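Local coordinates for C381 turret protein (Sulfolobus turreted icosahedral virus, PDB 4IND) that forms the turrets of an archaeal virus, folding as a triple jelly roll whose copies assemble into a pentamer, at the interface of chains A and B. Residues are numbered along the deposited sequence; one frame, centred on the assembly and turned at random. Chains: chain A/B, C381 turret protein.

Three patches lie on one boundary between neighbouring turret subunits. Contact 1 and contact 3 are side by side, their C-alpha centres about 11 Å apart, and the chain A segment that supplies A:Lys151 and A:Asn153 to contact 1 runs directly on into A:Arg154 of contact 3. The C-alpha centre of contact 2 lies about 17 Å from that of contact 1 and about 20 Å from that of contact 3. It shares strand 138-147 with contact 1, through A:Glu142, A:Ser144 and B:Arg147, while chain B residues 72-74 lead to B:Gln76. One subunit thus presents different surfaces to its two neighbours, as a five-membered ring requires.

Contact 1: the interface of chains A and B. Residues chain A 151, 153; chain B 76, 147, 150, 174.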
loop_
_atom_site.group_PDB
_atom_site.type_symbol
_atom_site.label_atom_id
_atom_site.label_comp_id
_atom_site.label_asym_id
_atom_site.label_seq_id
_atom_site.Cartn_x
_atom_site.Cartn_y
_atom_site.Cartn_z
ATOM N N LYS A 151 3.495 9.856 4.672
ATOM C CA LYS A 151 2.335 10.607 4.227
ATOM C C LYS A 151 2.658 11.335 2.929
ATOM O O LYS A 151 2.063 12.371 2.614
ATOM C CB LYS A 151 1.917 11.589 5.322
ATOM C CG LYS A 151 1.510 10.896 6.625
ATOM C CD LYS A 151 1.403 11.880 7.782
ATOM C CE LYS A 151 0.479 11.351 8.878
ATOM N NZ LYS A 151 0.903 10.029 9.432
ATOM N N ASN A 153 5.321 12.911 1.959
ATOM C CA ASN A 153 6.176 14.095 1.954
ATOM C C ASN A 153 7.515 13.847 1.290
ATOM O O ASN A 153 7.918 12.711 1.083
ATOM C CB ASN A 153 6.353 14.663 3.361
ATOM C CG ASN A 153 5.120 15.406 3.826
ATOM O OD1 ASN A 153 4.326 15.883 3.004
ATOM N ND2 ASN A 153 4.936 15.497 5.137
ATOM N N GLN B 76 3.412 20.634 10.024
ATOM C CA GLN B 76 3.924 19.468 9.326
ATOM C C GLN B 76 3.825 19.766 7.838
ATOM O O GLN B 76 2.836 20.334 7.390
ATOM C CB GLN B 76 3.066 18.250 9.649
ATOM C CG GLN B 76 3.553 16.967 9.012
ATOM C CD GLN B 76 2.782 15.770 9.518
ATOM O OE1 GLN B 76 1.693 15.464 9.026
ATOM N NE2 GLN B 76 3.335 15.093 10.519
ATOM N N ARG B 147 -4.635 17.709 6.170
ATOM C CA ARG B 147 -3.912 17.252 5.005
ATOM C C ARG B 147 -4.839 16.394 4.134
ATOM O O ARG B 147 -5.550 15.534 4.625
ATOM C CB ARG B 147 -2.651 16.484 5.427
ATOM C CG ARG B 147 -1.629 17.357 6.171
ATOM C CD ARG B 147 -0.332 16.612 6.435
ATOM N NE ARG B 147 0.218 16.101 5.180
ATOM C CZ ARG B 147 1.275 15.299 5.096
ATOM N NH1 ARG B 147 1.907 14.921 6.203
ATOM N NH2 ARG B 147 1.696 14.876 3.906
ATOM N N GLU B 150 -4.641 12.106 2.483
ATOM C CA GLU B 150 -4.436 11.195 3.602
ATOM C C GLU B 150 -5.729 10.431 3.724
ATOM O O GLU B 150 -6.799 11.022 3.622
ATOM C CB GLU B 150 -4.229 11.955 4.917
ATOM C CG GLU B 150 -3.194 13.062 4.876
ATOM C CD GLU B 150 -1.787 12.544 5.040
ATOM O OE1 GLU B 150 -1.203 12.092 4.029
ATOM O OE2 GLU B 150 -1.269 12.592 6.178
ATOM N N ARG B 174 1.782 14.464 -4.664
ATOM C CA ARG B 174 2.803 13.442 -4.658
ATOM C C ARG B 174 2.491 12.462 -5.775
ATOM O O ARG B 174 1.449 12.567 -6.407
ATOM C CB ARG B 174 2.810 12.718 -3.323
ATOM C CG ARG B 174 1.499 12.038 -3.038
ATOM C CD ARG B 174 1.662 10.944 -2.010
ATOM N NE ARG B 174 0.372 10.335 -1.746
ATOM C CZ ARG B 174 -0.470 10.718 -0.791
ATOM N NH1 ARG B 174 -0.160 11.716 0.035
ATOM N NH2 ARG B 174 -1.628 10.082 -0.659
#
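This is a polar, heterologous interface between adjacent copies of the turret protein, a triple jelly roll, and it helps join neighbours into the five-membered assembly. The chain A loop with A:Lys151 and A:Asn153 rests on B:Arg147, at the end of strand 138-147, and on B:Glu150. The A:Asn153 amide is nearly parallel to the B:Arg147 guanidinium, planes 7° apart, but stepped to one side of it and displaced beyond its NH1 and NH2 rim. There ND2 lies 3.3 Å from NH1 and OD1 3.0 Å from NH2. NH2 also comes within 2.8 Å of the backbone carbonyl O of A:Lys151; its N-H groups point away from both oxygens, making these electrostatic approaches rather than hydrogen bonds. A:Lys151 crosses B:Glu150 at about a right angle, its CD meeting the carboxylate OE2 at 3.2 Å. A bend at chi4 (58°) carries the ammonium beyond this contact, leaving NZ 4.7 Å from B:Glu150 OE2, where the charges probably attract at longer range. Within chain B, NH1 of B:Arg147 hydrogen-bonds B:Gln76 OE1 (2.9 Å), an acceptor lying in the guanidinium plane. B:Glu150 OE2 sits over the guanidinium face turned away from A:Asn153, towards the rim, in a loose salt bridge with NH1 (3.9 Å).

Contact 2: the interface of chains A and B. Residues chain A 19, 85, 142, 144; chain B 72-74.
A:Ser144 CB and B:Glu74 CB meet at 3.9 Å in the small apolar centre of this jelly-roll contact between turret subunits, with A:Tyr19 CE1 close to the same B:Glu74 methylene. The A:Tyr19 side chain crosses B:Glu74 at about a right angle, and the ring and carboxylate planes are 57° apart. Further out, B:Glu74 CG packs against A:Glu142, whose chain, extended beyond CG (chi2 173°), carries its carboxylate to the chain B backbone. There the amide N of B:Glu74 gives a nearly straight hydrogen bond to A:Glu142 OE2 (2.7 Å, 173° at H), on the syn side but tilted out of the carboxylate plane. The phenol OH of A:Tyr19 donates to this same oxygen at 2.5 Å, from the opposite face. Held from both faces, OE2 is probably restrained, and the two donors would probably help stabilise negative charge there. A:Tyr19 OH also reaches B:Asp73 OD2 through water 1. At the polar rim, A:Lys85 bends at chi3 and chi4 to place NZ where it donates a hydrogen bond to the backbone carbonyl O of B:Asp72 (2.8 Å), from above the carbonyl plane. NZ also forms salt bridges with B:Asp72 OD1 (3.1 Å) and, more loosely, B:Glu74 OE1 (3.6 Å).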
loop_
_atom_site.group_PDB
_atom_site.type_symbol
_atom_site.label_atom_id
_atom_site.label_comp_id
_atom_site.label_asym_id
_atom_site.label_seq_id
_atom_site.Cartn_x
_atom_site.Cartn_y
_atom_site.Cartn_z
ATOM N N TYR A 19 8.464 18.912 18.357
ATOM C CA TYR A 19 8.166 20.265 17.953
ATOM C C TYR A 19 8.239 21.197 19.158
ATOM O O TYR A 19 7.709 20.870 20.226
ATOM C CB TYR A 19 6.786 20.360 17.324
ATOM C CG TYR A 19 6.467 21.806 17.011
ATOM C CD1 TYR A 19 6.988 22.417 15.877
ATOM C CD2 TYR A 19 5.662 22.562 17.847
ATOM C CE1 TYR A 19 6.705 23.751 15.581
ATOM C CE2 TYR A 19 5.379 23.895 17.564
ATOM C CZ TYR A 19 5.899 24.482 16.429
ATOM O OH TYR A 19 5.643 25.815 16.149
ATOM N N LYS A 85 13.077 27.809 12.785
ATOM C CA LYS A 85 12.697 29.176 12.425
ATOM C C LYS A 85 13.531 30.119 13.256
ATOM O O LYS A 85 13.497 30.080 14.495
ATOM C CB LYS A 85 11.209 29.464 12.680
ATOM C CG LYS A 85 10.808 30.856 12.160
ATOM C CD LYS A 85 9.341 31.229 12.483
ATOM C CE LYS A 85 8.362 30.412 11.660
ATOM N NZ LYS A 85 8.500 30.679 10.212
ATOM N N GLU A 142 11.240 28.527 16.552
ATOM C CA GLU A 142 10.611 27.198 16.501
ATOM C C GLU A 142 11.652 26.172 16.122
ATOM O O GLU A 142 12.604 26.480 15.437
ATOM C CB GLU A 142 9.461 27.134 15.491
ATOM C CG GLU A 142 8.272 28.042 15.769
ATOM C CD GLU A 142 7.250 28.047 14.608
ATOM O OE1 GLU A 142 6.942 29.149 14.099
ATOM O OE2 GLU A 142 6.733 26.964 14.230
ATOM N N SER A 144 11.559 22.110 14.723
ATOM C CA SER A 144 10.668 21.055 14.229
ATOM C C SER A 144 11.458 19.850 13.716
ATOM O O SER A 144 12.381 19.983 12.919
ATOM C CB SER A 144 9.751 21.594 13.119
ATOM O OG SER A 144 9.080 20.531 12.427
ATOM N N ASP B 72 2.840 31.444 9.602
ATOM C CA ASP B 72 4.177 31.085 9.123
ATOM C C ASP B 72 4.830 29.977 9.961
ATOM O O ASP B 72 5.983 29.590 9.727
ATOM C CB ASP B 72 5.086 32.314 9.009
ATOM C CG ASP B 72 5.694 32.732 10.332
ATOM O OD1 ASP B 72 6.822 33.297 10.322
ATOM O OD2 ASP B 72 5.034 32.520 11.373
ATOM N N ASP B 73 4.085 29.443 10.918
ATOM C CA ASP B 73 4.617 28.410 11.808
ATOM C C ASP B 73 5.024 27.136 11.079
ATOM O O ASP B 73 4.528 26.857 9.987
ATOM C CB ASP B 73 3.560 28.066 12.856
ATOM C CG ASP B 73 3.192 29.254 13.714
ATOM O OD1 ASP B 73 2.564 30.201 13.165
ATOM O OD2 ASP B 73 3.517 29.238 14.935
ATOM N N GLU B 74 5.915 26.364 11.697
ATOM C CA GLU B 74 6.411 25.128 11.095
ATOM C C GLU B 74 5.388 23.985 11.196
ATOM O O GLU B 74 5.653 22.965 11.819
ATOM C CB GLU B 74 7.731 24.683 11.730
ATOM C CG GLU B 74 8.809 25.750 11.792
ATOM C CD GLU B 74 9.161 26.295 10.428
ATOM O OE1 GLU B 74 9.817 27.354 10.374
ATOM O OE2 GLU B 74 8.792 25.667 9.411
HETATM O O HOH W 1 3.284 26.763 16.131
#

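Contact 3: the interface of chains A and B. Residues chain A 154, 258, 260; chain B 125, 172, 234-235, 237-238.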
loop_
_atom_site.group_PDB
_atom_site.type_symbol
_atom_site.label_atom_id
_atom_site.label_comp_id
_atom_site.label_asym_id
_atom_site.label_seq_id
_atom_site.Cartn_x
_atom_site.Cartn_y
_atom_site.Cartn_z
ATOM N N ARG A 154 8.193 14.928 0.942
ATOM C CA ARG A 154 9.486 14.844 0.311
ATOM C C ARG A 154 10.403 15.812 1.011
ATOM O O ARG A 154 9.947 16.693 1.748
ATOM C CB ARG A 154 9.378 15.267 -1.160
ATOM C CG ARG A 154 8.714 16.632 -1.331
ATOM C CD ARG A 154 8.798 17.125 -2.780
ATOM N NE ARG A 154 8.032 18.362 -2.966
ATOM C CZ ARG A 154 7.853 18.951 -4.147
ATOM N NH1 ARG A 154 8.376 18.409 -5.226
ATOM N NH2 ARG A 154 7.164 20.076 -4.248
ATOM N N GLU A 258 15.935 18.518 -3.437
ATOM C CA GLU A 258 14.603 17.941 -3.443
ATOM C C GLU A 258 14.816 16.441 -3.624
ATOM O O GLU A 258 15.477 15.995 -4.571
ATOM C CB GLU A 258 13.817 18.607 -4.591
ATOM C CG GLU A 258 12.381 18.172 -4.835
ATOM C CD GLU A 258 11.753 18.980 -5.984
ATOM O OE1 GLU A 258 11.685 20.224 -5.846
ATOM O OE2 GLU A 258 11.360 18.381 -7.028
ATOM N N GLU A 260 12.468 12.926 -3.593
ATOM C CA GLU A 260 11.064 12.540 -3.620
ATOM C C GLU A 260 10.892 11.183 -4.270
ATOM O O GLU A 260 11.609 10.840 -5.223
ATOM C CB GLU A 260 10.258 13.593 -4.393
ATOM C CG GLU A 260 10.822 13.836 -5.771
ATOM C CD GLU A 260 10.619 15.259 -6.267
ATOM O OE1 GLU A 260 9.798 16.005 -5.688
ATOM O OE2 GLU A 260 11.288 15.637 -7.249
ATOM N N GLU B 125 5.416 23.956 2.301
ATOM C CA GLU B 125 6.756 23.577 1.862
ATOM C C GLU B 125 7.537 24.877 1.698
ATOM O O GLU B 125 6.942 25.937 1.479
ATOM C CB GLU B 125 6.711 22.854 0.509
ATOM C CG GLU B 125 6.392 21.371 0.584
ATOM C CD GLU B 125 6.636 20.639 -0.741
ATOM O OE1 GLU B 125 6.650 21.304 -1.801
ATOM O OE2 GLU B 125 6.808 19.399 -0.715
ATOM N N ARG B 172 0.523 20.944 -4.419
ATOM C CA ARG B 172 1.577 19.954 -4.630
ATOM C C ARG B 172 0.901 18.605 -4.631
ATOM O O ARG B 172 0.106 18.331 -3.740
ATOM C CB ARG B 172 2.585 19.976 -3.476
ATOM C CG ARG B 172 3.649 18.869 -3.601
ATOM C CD ARG B 172 4.203 18.398 -2.271
ATOM N NE ARG B 172 3.262 17.555 -1.531
ATOM C CZ ARG B 172 3.535 17.041 -0.329
ATOM N NH1 ARG B 172 4.702 17.289 0.250
ATOM N NH2 ARG B 172 2.649 16.281 0.301
ATOM N N GLY B 234 6.262 12.020 -10.100
ATOM C CA GLY B 234 6.783 12.352 -8.788
ATOM C C GLY B 234 7.969 13.289 -8.819
ATOM O O GLY B 234 8.337 13.831 -7.781
ATOM N N ASP B 235 8.591 13.464 -9.982
ATOM C CA ASP B 235 9.712 14.391 -10.062
ATOM C C ASP B 235 9.272 15.840 -10.303
ATOM O O ASP B 235 10.072 16.759 -10.139
ATOM C CB ASP B 235 10.799 13.935 -11.064
ATOM C CG ASP B 235 10.235 13.555 -12.452
ATOM O OD1 ASP B 235 9.008 13.414 -12.623
ATOM O OD2 ASP B 235 11.046 13.355 -13.363
ATOM N N GLU B 237 5.997 17.947 -8.904
ATOM C CA GLU B 237 4.815 17.777 -8.070
ATOM C C GLU B 237 3.967 19.027 -7.968
ATOM O O GLU B 237 2.801 18.960 -7.612
ATOM C CB GLU B 237 5.254 17.271 -6.654
ATOM C CG GLU B 237 6.034 15.959 -6.740
ATOM C CD GLU B 237 6.288 15.294 -5.384
ATOM O OE1 GLU B 237 5.780 15.795 -4.353
ATOM O OE2 GLU B 237 7.034 14.285 -5.353
ATOM N N ASP B 238 4.548 20.178 -8.271
ATOM C CA ASP B 238 3.804 21.421 -8.115
ATOM C C ASP B 238 2.916 21.690 -9.332
ATOM O O ASP B 238 3.391 21.776 -10.456
ATOM C CB ASP B 238 4.757 22.584 -7.799
ATOM C CG ASP B 238 5.272 22.535 -6.343
ATOM O OD1 ASP B 238 4.460 22.662 -5.402
ATOM O OD2 ASP B 238 6.487 22.351 -6.136
HETATM O O HOH W 2 6.714 17.632 1.563
#
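A:Arg154 reaches across the turret subunit interface into a group of chain B carboxylates. From CB, a chi1 of 53° sets CG between the backbone N and carbonyl carbon, and the chain then runs extended to NE. CG passes B:Glu125 OE2 at 3.4 Å, while CD lies beside both that oxygen and B:Glu237 OE1. At the head, NE and NH2 grip B:Glu125 side-on: NE donates to OE2 (2.8 Å, 175° at H), and NH2 to OE1 (2.8 Å) on its syn lone pair. NH2 also bonds B:Asp238 OD2 at 3.0 Å, from above that carboxylate's plane. NH1 turns back to its own chain, where A:Glu260 OE1 accepts in the guanidinium plane (2.8 Å) and A:Glu258 forms a longer salt bridge. Over one face, the B:Glu237 carboxylate stacks almost parallel, 4° from the guanidinium plane, with OE1 offset towards the rim. Bonds around the edge and this stacked acid probably hold the head against rotation; its charge probably offsets the mutual repulsion of the surrounding acids. B:Arg172 NH1 donates to B:Glu125 OE2 (3.1 Å) from above the carboxylate plane, a second-shell support for the acid, and water 2 links that oxygen to the backbone N of A:Arg154. In the triple jelly roll, A:Arg154 lies in the loop just before strand 155-158, next to strand 253-262, and faces chain B strand 168-172 and the loop leading into strand 238-243.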